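Local atomic coordinates of proton-dependent oligopeptide transporter family protein (Xanthomonas campestris, PDB entry 6EI3), a protein that probably couples the inward movement of protons to the uptake of short peptides across the membrane, as a transporter of the major facilitator superfamily. Residues I50-M55 / F306-S311. Residues are numbered along the deposited sequence; the frame is centred on the assembly and turned at random.
Sequences ILHSFM and FDQKAS. With 78M ((2S)-2,3-dihydroxypropyl(7Z)-pentadec-7-enoate), chain G.
L51 points from helix 40-60 at the short 3-10 turn between helices 281-306 and 312-317, touching D307, A310 and S311. Its CG lies anti to the backbone N (chi1 -176°), and CD1 packs 4.0 Å from CB of S311; the carbonyl oxygen of D307 is slightly farther from CD1, that of A310 from CG. A branched aliphatic residue suits this buried place, since its apolar end fills in between turn and imidazole: the same CD1 also sits over the centre of the H52 ring, 3.6 Å above its plane, covering one face.

H52 makes the polar link. Its NE2 and OG of S311 are 2.7 Å apart in a moderately bent hydrogen bond (151°), the hydroxyl arriving at the ring edge close to its plane; either group could be the donor. CG of Q308 approaches the ring obliquely, 3.6 Å from NE2, as does the carbonyl O of D307 at CE1. With two ring nitrogens, histidine can bind two partners at once: ND1 pairs with OD1 of N445 from helix 430-456, whose ND2 holds OD2 of D307. N445 thus ties the helix and the turn together a second time, and the bonds at NE2 and ND1 together should fix the ring's rotation.

S53 and F54, with I50 a turn earlier, serve another flank of the helix, where they line a monoacylglycerol site.

M55 returns to the turn. Its flexible chain, bent at chi2 and chi3, brings CE to 3.7 Å from OD1 of D307, the two side chains crossing obliquely.

This buried histidine-serine link joins helix 40-60 (TM2) to the break in TM7, hence the N- and C-terminal bundles, an interface characteristic of the major facilitator fold of POT transporters and consistent with a role in gating.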
loop_
_atom_site.group_PDB
_atom_site.type_symbol
_atom_site.label_atom_id
_atom_site.label_comp_id
_atom_site.label_asym_id
_atom_site.label_seq_id
_atom_site.Cartn_x
_atom_site.Cartn_y
_atom_site.Cartn_z
ATOM N N ILE A 50 3.660 -8.431 12.691
ATOM C CA ILE A 50 2.205 -8.342 12.741
ATOM C C ILE A 50 1.655 -7.164 11.897
ATOM O O ILE A 50 0.708 -7.348 11.128
ATOM C CB ILE A 50 1.727 -8.291 14.225
ATOM C CG1 ILE A 50 2.096 -9.595 14.964
ATOM C CG2 ILE A 50 0.209 -8.019 14.312
ATOM C CD1 ILE A 50 2.198 -9.480 16.502
ATOM N N LEU A 51 2.203 -5.955 12.090
ATOM C CA LEU A 51 1.757 -4.746 11.383
ATOM C C LEU A 51 1.914 -4.911 9.863
ATOM O O LEU A 51 0.984 -4.636 9.099
ATOM C CB LEU A 51 2.582 -3.538 11.908
ATOM C CG LEU A 51 2.279 -2.087 11.423
ATOM C CD1 LEU A 51 2.891 -1.794 10.039
ATOM C CD2 LEU A 51 0.798 -1.723 11.493
ATOM N N HIS A 52 3.105 -5.335 9.432
ATOM C CA HIS A 52 3.404 -5.474 8.019
ATOM C C HIS A 52 2.666 -6.673 7.401
ATOM O O HIS A 52 2.294 -6.584 6.232
ATOM C CB HIS A 52 4.930 -5.474 7.795
ATOM C CG HIS A 52 5.511 -4.134 8.122
ATOM N ND1 HIS A 52 5.340 -3.046 7.272
ATOM C CD2 HIS A 52 6.193 -3.723 9.217
ATOM C CE1 HIS A 52 5.871 -2.009 7.898
ATOM N NE2 HIS A 52 6.428 -2.372 9.051
ATOM N N SER A 53 2.356 -7.735 8.192
ATOM C CA SER A 53 1.523 -8.856 7.699
ATOM C C SER A 53 0.085 -8.346 7.476
ATOM O O SER A 53 -0.554 -8.697 6.483
ATOM C CB SER A 53 1.504 -10.014 8.700
ATOM O OG SER A 53 2.774 -10.629 8.702
ATOM N N PHE A 54 -0.413 -7.530 8.412
ATOM C CA PHE A 54 -1.722 -6.866 8.334
ATOM C C PHE A 54 -1.809 -5.980 7.050
ATOM O O PHE A 54 -2.785 -6.076 6.309
ATOM C CB PHE A 54 -1.953 -6.007 9.601
ATOM C CG PHE A 54 -3.175 -5.130 9.543
ATOM C CD1 PHE A 54 -4.447 -5.667 9.739
ATOM C CD2 PHE A 54 -3.061 -3.768 9.299
ATOM C CE1 PHE A 54 -5.581 -4.852 9.687
ATOM C CE2 PHE A 54 -4.197 -2.956 9.221
ATOM C CZ PHE A 54 -5.446 -3.501 9.413
ATOM N N MET A 55 -0.784 -5.120 6.807
ATOM C CA MET A 55 -0.687 -4.271 5.609
ATOM C C MET A 55 -0.696 -5.131 4.326
ATOM O O MET A 55 -1.340 -4.770 3.340
ATOM C CB MET A 55 0.554 -3.374 5.674
ATOM C CG MET A 55 0.432 -2.240 6.721
ATOM S SD MET A 55 -1.091 -1.252 6.540
ATOM C CE MET A 55 -0.721 -0.397 5.038
ATOM N N PHE A 306 8.071 3.566 3.387
ATOM C CA PHE A 306 6.912 4.374 3.732
ATOM C C PHE A 306 6.048 3.762 4.847
ATOM O O PHE A 306 5.705 4.472 5.788
ATOM C CB PHE A 306 6.084 4.676 2.458
ATOM C CG PHE A 306 4.890 5.564 2.704
ATOM C CD1 PHE A 306 5.054 6.909 3.005
ATOM C CD2 PHE A 306 3.595 5.054 2.626
ATOM C CE1 PHE A 306 3.944 7.723 3.257
ATOM C CE2 PHE A 306 2.491 5.868 2.879
ATOM C CZ PHE A 306 2.673 7.199 3.187
ATOM N N ASP A 307 5.686 2.466 4.740
ATOM C CA ASP A 307 4.795 1.804 5.711
ATOM C C ASP A 307 5.425 1.579 7.108
ATOM O O ASP A 307 4.699 1.393 8.083
ATOM C CB ASP A 307 4.202 0.508 5.125
ATOM C CG ASP A 307 3.028 0.826 4.184
ATOM O OD1 ASP A 307 2.233 1.744 4.509
ATOM O OD2 ASP A 307 2.916 0.170 3.122
ATOM N N GLN A 308 6.753 1.689 7.215
ATOM C CA GLN A 308 7.465 1.556 8.490
ATOM C C GLN A 308 7.327 2.792 9.409
ATOM O O GLN A 308 7.756 2.741 10.554
ATOM C CB GLN A 308 8.924 1.188 8.254
ATOM C CG GLN A 308 9.128 -0.260 7.854
ATOM C CD GLN A 308 10.600 -0.551 7.766
ATOM O OE1 GLN A 308 11.277 -0.778 8.783
ATOM N NE2 GLN A 308 11.148 -0.445 6.564
ATOM N N LYS A 309 6.666 3.864 8.959
ATOM C CA LYS A 309 6.421 5.003 9.858
ATOM C C LYS A 309 5.440 4.607 11.001
ATOM O O LYS A 309 5.453 5.211 12.089
ATOM C CB LYS A 309 5.966 6.259 9.095
ATOM C CG LYS A 309 4.647 6.128 8.389
ATOM C CD LYS A 309 4.475 7.213 7.324
ATOM C CE LYS A 309 3.054 7.249 6.824
ATOM N NZ LYS A 309 2.628 5.946 6.255
ATOM N N ALA A 310 4.641 3.549 10.758
ATOM C CA ALA A 310 3.674 3.059 11.732
ATOM C C ALA A 310 4.275 1.927 12.588
ATOM O O ALA A 310 3.609 1.413 13.471
ATOM C CB ALA A 310 2.394 2.591 11.015
ATOM N N SER A 311 5.530 1.544 12.330
ATOM C CA SER A 311 6.123 0.453 13.075
ATOM C C SER A 311 7.506 0.843 13.606
ATOM O O SER A 311 7.603 1.326 14.731
ATOM C CB SER A 311 6.136 -0.821 12.230
ATOM O OG SER A 311 6.972 -0.706 11.090
HETATM O O21 78M G . 6.219 -14.709 14.404
HETATM C C20 78M G . 4.942 -15.278 14.667
HETATM C C18 78M G . 3.853 -14.243 14.506
HETATM O O19 78M G . 3.868 -13.332 15.609
HETATM C C17 78M G . 2.473 -14.850 14.368
HETATM O O2 78M G . 1.839 -14.219 13.226
HETATM C C1 78M G . 1.065 -13.145 13.434
HETATM O O1 78M G . 0.964 -12.583 14.490
HETATM C C2 78M G . 0.375 -12.718 12.174
HETATM C C3 78M G . -1.005 -12.114 12.386
HETATM C C4 78M G . -1.311 -11.057 11.346
HETATM C C5 78M G . -2.780 -10.735 11.174
HETATM C C6 78M G . -3.101 -10.067 9.839
HETATM C C7 78M G . -3.266 -11.045 8.720
HETATM C C8 78M G . -3.576 -10.761 7.469
HETATM C C9 78M G . -3.764 -11.750 6.362
HETATM C C10 78M G . -2.554 -11.874 5.447
HETATM C C11 78M G . -2.865 -12.506 4.099
HETATM C C12 78M G . -1.651 -12.598 3.202
HETATM C C13 78M G . -1.930 -12.919 1.749
HETATM C C15 78M G . -0.886 -13.291 -0.522
HETATM C C14 78M G . -0.695 -12.787 0.884
#